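Local coordinates for protein endo-1,4-beta-xylanase D (Paenibacillus polymyxa, PDB 1W0N) that hydrolyses 1,4-beta-linkages in xylan, the fragment here being its family 36 carbohydrate-binding module, which binds carbohydrate in a calcium-dependent way, at residues A[39-42]-A[43-46]. Residues are numbered along the deposited sequence; the frame is centred on the assembly and turned at random. Where two conformers were deposited one is given.
Sequences LYAN and ADYV. With MG (magnesium ion), chain C.
A type I beta turn running from Ala41 to Asp44 reverses the chain, and Asp44, its last residue, reaches back to the main chain that enters it. The closing bond runs from Asp44 N to Ala41 O at 3.1 Å, the donor sitting above the carbonyl plane. The carboxylate of Asp44 adds a second tie, a good illustration of an acidic side chain gripping two consecutive peptide N-H groups. Asp44 OD2 accepts from Tyr40 N at 2.8 Å, through the anti lone pair and fairly straight (156°), and also from Ala41 N at 3.0 Å, which meets it from above the carboxylate plane. The first torsion (chi1 -73°) keeps CG beside the residue's own N, which directs the carboxylate toward the incoming peptides of Tyr40 and Ala41. OD1 is held from outside by Tyr26 N, so both oxygens of this buried group have backbone donors, which would be expected to stabilise its negative charge. In the beta-sandwich the link joins strand 36-39 of one sheet to strand 45-52 of the other, making the passage between the two layers. The Tyr40 ring lies steeply to the carboxylate, 77° between planes, and presents its edge to OD2, with Tyr40 CD2 3.7 Å from Asp44 OD2. On the inner side, Leu39 CD2 packs against the start of the second strand, 3.8 Å from Tyr45 N, and lies 4.0 Å from Asp44 CB; elsewhere the leucine touches Leu113. While its N is bound to Asp44, Tyr40 turns its carbonyl outward, and Tyr40 O coordinates magnesium at 2.1 Å. Four waters and OD1 of Asp121 fill the remaining positions round the ion, a hydrated site distinct from the calcium, which lies about 10 Å from the side chain of Val46.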
# COMPACT_ATOMS: atom_id res chain seq x y z
N LEU A 39 -4.13 -5.50 6.29
CA LEU A 39 -2.84 -5.58 6.97
C LEU A 39 -3.06 -5.25 8.44
O LEU A 39 -3.65 -4.19 8.76
CB LEU A 39 -1.87 -4.56 6.36
CG LEU A 39 -1.67 -4.64 4.85
CD1 LEU A 39 -0.84 -3.46 4.38
CD2 LEU A 39 -1.04 -5.95 4.43
N TYR A 40 -2.63 -6.14 9.33
CA TYR A 40 -2.99 -6.06 10.74
C TYR A 40 -1.81 -5.90 11.69
O TYR A 40 -1.98 -5.40 12.82
CB TYR A 40 -3.73 -7.32 11.20
CG TYR A 40 -4.94 -7.70 10.36
CD1 TYR A 40 -6.22 -7.26 10.70
CD2 TYR A 40 -4.82 -8.55 9.27
CE1 TYR A 40 -7.33 -7.67 9.97
CE2 TYR A 40 -5.92 -8.98 8.55
CZ TYR A 40 -7.18 -8.54 8.91
OH TYR A 40 -8.29 -8.97 8.21
N ALA A 41 -0.64 -6.41 11.32
CA ALA A 41 0.49 -6.46 12.22
C ALA A 41 1.77 -6.31 11.45
O ALA A 41 1.79 -6.36 10.22
CB ALA A 41 0.48 -7.77 12.97
N ASN A 42 2.87 -6.04 12.11
CA ASN A 42 4.07 -5.68 11.41
C ASN A 42 4.65 -6.46 10.16
O ASN A 42 5.09 -5.78 9.24
CB ASN A 42 5.15 -5.48 12.49
CG ASN A 42 5.13 -4.07 13.05
OD1 ASN A 42 5.91 -3.77 13.97
ND2 ASN A 42 4.32 -3.19 12.50
N ALA A 43 4.81 -7.77 10.03
CA ALA A 43 5.17 -8.80 9.08
C ALA A 43 4.12 -9.02 8.03
O ALA A 43 4.37 -9.71 7.06
CB ALA A 43 5.52 -10.10 9.74
N ASP A 44 2.90 -8.39 8.15
CA ASP A 44 1.94 -8.44 7.07
C ASP A 44 2.39 -7.59 5.90
O ASP A 44 2.96 -6.51 6.09
CB ASP A 44 0.57 -7.94 7.56
CG ASP A 44 -0.15 -8.92 8.48
OD1 ASP A 44 0.22 -10.13 8.50
OD2 ASP A 44 -1.10 -8.47 9.17
N TYR A 45 2.13 -8.03 4.69
CA TYR A 45 2.45 -7.20 3.51
C TYR A 45 1.66 -7.68 2.31
O TYR A 45 1.17 -8.80 2.27
CB TYR A 45 3.97 -7.26 3.19
CG TYR A 45 4.46 -8.62 2.74
CD1 TYR A 45 4.91 -9.57 3.64
CD2 TYR A 45 4.44 -8.95 1.39
CE1 TYR A 45 5.35 -10.82 3.21
CE2 TYR A 45 4.86 -10.20 0.95
CZ TYR A 45 5.34 -11.15 1.85
OH TYR A 45 5.76 -12.35 1.43
N VAL A 46 1.60 -6.78 1.30
CA VAL A 46 1.31 -7.18 -0.07
C VAL A 46 2.46 -6.72 -0.94
O VAL A 46 3.06 -5.67 -0.69
CB VAL A 46 -0.03 -6.61 -0.63
CG1 VAL A 46 -1.20 -7.26 0.08
CG2 VAL A 46 -0.10 -5.10 -0.52
MG MG C . -3.17 -4.23 14.04
O HOH W 1 1.78 -4.76 7.73
O HOH W 2 2.80 -4.85 8.14
O HOH W 3 5.81 -6.42 6.51
O HOH W 4 -4.58 -5.71 14.44
O HOH W 5 -2.00 -4.85 15.61
O HOH W 6 -4.20 -2.96 15.37
O HOH W 7 -2.01 -2.58 13.63